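Local coordinates for glycosyl hydrolases family 31 family protein (Aspergillus niger, PDB 6DRU), which releases alpha-xylose from the non-reducing terminal glucose of xyloglucan oligosaccharides as a GH31 alpha-xylosidase, at residues Leu649-Pro653 / Val664-Gln668. Numbering follows the deposited sequence.
Sequences LLVSP and VYLPQ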
ATOM      1  N   LEU A 649     -30.524 -45.140  -6.133  1.00 69.74           N
ATOM      2  CA  LEU A 649     -29.289 -45.852  -6.434  1.00 58.43           C
ATOM      3  C   LEU A 649     -28.203 -45.498  -5.427  1.00 64.93           C
ATOM      4  O   LEU A 649     -28.036 -44.331  -5.065  1.00 79.50           O
ATOM      5  CB  LEU A 649     -28.809 -45.526  -7.849  1.00 59.58           C
ATOM      6  CG  LEU A 649     -29.682 -46.045  -8.993  1.00 63.12           C
ATOM      7  CD1 LEU A 649     -29.139 -45.582 -10.333  1.00 54.51           C
ATOM      8  CD2 LEU A 649     -29.769 -47.560  -8.948  1.00 63.71           C
ATOM      9  N   LEU A 650     -27.468 -46.513  -4.975  1.00 57.31           N
ATOM     10  CA  LEU A 650     -26.291 -46.334  -4.132  1.00 52.17           C
ATOM     11  C   LEU A 650     -25.075 -46.838  -4.896  1.00 62.74           C
ATOM     12  O   LEU A 650     -25.009 -48.019  -5.249  1.00 70.26           O
ATOM     13  CB  LEU A 650     -26.440 -47.075  -2.802  1.00 53.58           C
ATOM     14  CG  LEU A 650     -25.199 -47.085  -1.909  1.00 63.07           C
ATOM     15  CD1 LEU A 650     -25.108 -45.794  -1.111  1.00 61.59           C
ATOM     16  CD2 LEU A 650     -25.197 -48.290  -0.983  1.00 55.84           C
ATOM     17  N   VAL A 651     -24.110 -45.951  -5.131  1.00 66.75           N
ATOM     18  CA  VAL A 651     -22.965 -46.232  -5.989  1.00 64.18           C
ATOM     19  C   VAL A 651     -21.693 -46.214  -5.152  1.00 62.06           C
ATOM     20  O   VAL A 651     -21.572 -45.427  -4.207  1.00 64.39           O
ATOM     21  CB  VAL A 651     -22.876 -45.213  -7.146  1.00 60.33           C
ATOM     22  CG1 VAL A 651     -21.742 -45.566  -8.098  1.00 61.12           C
ATOM     23  CG2 VAL A 651     -24.203 -45.137  -7.890  1.00 50.76           C
ATOM     24  N   SER A 652     -20.748 -47.090  -5.501  1.00 58.57           N
ATOM     25  CA  SER A 652     -19.438 -47.130  -4.851  1.00 66.00           C
ATOM     26  C   SER A 652     -18.429 -47.665  -5.858  1.00 72.30           C
ATOM     27  O   SER A 652     -18.379 -48.877  -6.120  1.00 71.06           O
ATOM     28  CB  SER A 652     -19.455 -47.985  -3.588  1.00 62.29           C
ATOM     29  OG  SER A 652     -18.159 -48.084  -3.024  1.00 63.74           O
ATOM     30  N   PRO A 653     -17.607 -46.797  -6.445  1.00 77.20           N
ATOM     31  CA  PRO A 653     -16.668 -47.251  -7.477  1.00 67.53           C
ATOM     32  C   PRO A 653     -15.527 -48.066  -6.890  1.00 66.55           C
ATOM     33  O   PRO A 653     -15.136 -47.896  -5.733  1.00 67.94           O
ATOM     34  CB  PRO A 653     -16.148 -45.944  -8.091  1.00 54.94           C
ATOM     35  CG  PRO A 653     -17.077 -44.873  -7.608  1.00 57.03           C
ATOM     36  CD  PRO A 653     -17.583 -45.335  -6.284  1.00 71.26           C
ATOM     37  N   VAL A 664     -18.816 -52.748   0.447  1.00 61.71           N
ATOM     38  CA  VAL A 664     -19.723 -51.608   0.380  1.00 70.28           C
ATOM     39  C   VAL A 664     -20.497 -51.529   1.686  1.00 74.78           C
ATOM     40  O   VAL A 664     -21.045 -52.537   2.150  1.00 86.10           O
ATOM     41  CB  VAL A 664     -20.682 -51.722  -0.818  1.00 61.33           C
ATOM     42  CG1 VAL A 664     -21.651 -50.551  -0.831  1.00 52.99           C
ATOM     43  CG2 VAL A 664     -19.898 -51.796  -2.119  1.00 56.60           C
ATOM     44  N   TYR A 665     -20.544 -50.339   2.277  1.00 69.36           N
ATOM     45  CA  TYR A 665     -21.351 -50.109   3.467  1.00 72.92           C
ATOM     46  C   TYR A 665     -22.770 -49.743   3.054  1.00 69.48           C
ATOM     47  O   TYR A 665     -22.993 -48.701   2.428  1.00 69.19           O
ATOM     48  CB  TYR A 665     -20.759 -49.007   4.345  1.00 72.96           C
ATOM     49  CG  TYR A 665     -21.633 -48.708   5.539  1.00 71.91           C
ATOM     50  CD1 TYR A 665     -21.665 -49.568   6.627  1.00 72.43           C
ATOM     51  CD2 TYR A 665     -22.441 -47.579   5.572  1.00 71.64           C
ATOM     52  CE1 TYR A 665     -22.467 -49.313   7.716  1.00 74.63           C
ATOM     53  CE2 TYR A 665     -23.248 -47.313   6.662  1.00 72.44           C
ATOM     54  CZ  TYR A 665     -23.255 -48.186   7.731  1.00 76.48           C
ATOM     55  OH  TYR A 665     -24.051 -47.936   8.822  1.00 78.97           O
ATOM     56  N   LEU A 666     -23.728 -50.600   3.403  1.00 78.20           N
ATOM     57  CA  LEU A 666     -25.134 -50.313   3.162  1.00 76.64           C
ATOM     58  C   LEU A 666     -25.689 -49.573   4.370  1.00 83.05           C
ATOM     59  O   LEU A 666     -25.735 -50.151   5.467  1.00 71.77           O
ATOM     60  CB  LEU A 666     -25.909 -51.596   2.920  1.00 69.99           C
ATOM     61  CG  LEU A 666     -25.387 -52.436   1.759  1.00 78.24           C
ATOM     62  CD1 LEU A 666     -26.000 -53.818   1.796  1.00 73.04           C
ATOM     63  CD2 LEU A 666     -25.675 -51.751   0.433  1.00 71.14           C
ATOM     64  N   PRO A 667     -26.099 -48.314   4.235  1.00 83.60           N
ATOM     65  CA  PRO A 667     -26.605 -47.577   5.396  1.00 78.86           C
ATOM     66  C   PRO A 667     -27.941 -48.127   5.872  1.00 82.60           C
ATOM     67  O   PRO A 667     -28.664 -48.818   5.152  1.00 74.50           O
ATOM     68  CB  PRO A 667     -26.752 -46.141   4.873  1.00 66.43           C
ATOM     69  CG  PRO A 667     -25.958 -46.102   3.594  1.00 70.15           C
ATOM     70  CD  PRO A 667     -26.050 -47.477   3.027  1.00 66.78           C
ATOM     71  N   GLN A 668     -28.260 -47.798   7.120  1.00 88.80           N
ATOM     72  CA  GLN A 668     -29.547 -48.149   7.699  1.00 74.68           C
ATOM     73  C   GLN A 668     -30.626 -47.220   7.158  1.00 76.23           C
ATOM     74  O   GLN A 668     -30.389 -46.023   6.963  1.00 90.70           O
ATOM     75  CB  GLN A 668     -29.480 -48.053   9.224  1.00 74.52           C
ATOM     76  CG  GLN A 668     -30.748 -48.464   9.937  1.00 93.89           C
ATOM     77  CD  GLN A 668     -30.737 -49.924  10.323  1.00110.96           C
ATOM     78  OE1 GLN A 668     -31.218 -50.780   9.580  1.00110.03           O
ATOM     79  NE2 GLN A 668     -30.185 -50.220  11.496  1.00119.07           N
TER
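Two beta-sheets laid face to face pack through side chains, without strand-to-strand backbone hydrogen bonds, and the C-terminal domain of this GH31 enzyme illustrates the principle away from the xylose pocket. Strands 649-651 and 664-666 run roughly antiparallel, at 148°, but their axes stay 9.2 Å apart. Each finds its backbone partners on its own side: Leu650 pairs with Phe704, whereas Val664 pairs with Val692 on strand 690-695 and Leu666 with Gly689 just before it.

Apolar contact fills the gap. Leu650 projects from its strand toward the other sheet, and its CD2 meets CD2 of Leu666 at 3.8 Å, CG1 of Val664 at 4.2 Å and CD of Pro667 at 4.2 Å. Leu666 sets off sideways, yet the end of its side chain comes back to this methyl. Ser652 offers its CB to CG2 of Val664 at 4.1 Å. Phe704 also touches Val664 and Leu666, extending the same apolar layer.

Polar links run alongside: Ser652 OG makes a weak hydrogen bond with Trp662 NE1, and the carbonyl of Tyr665 bonds to Gln642 NE2.

Between the segments themselves, the 180 Å² interface is thus van der Waals and non-directional, with hydrogen bonds supplied by neighbouring residues.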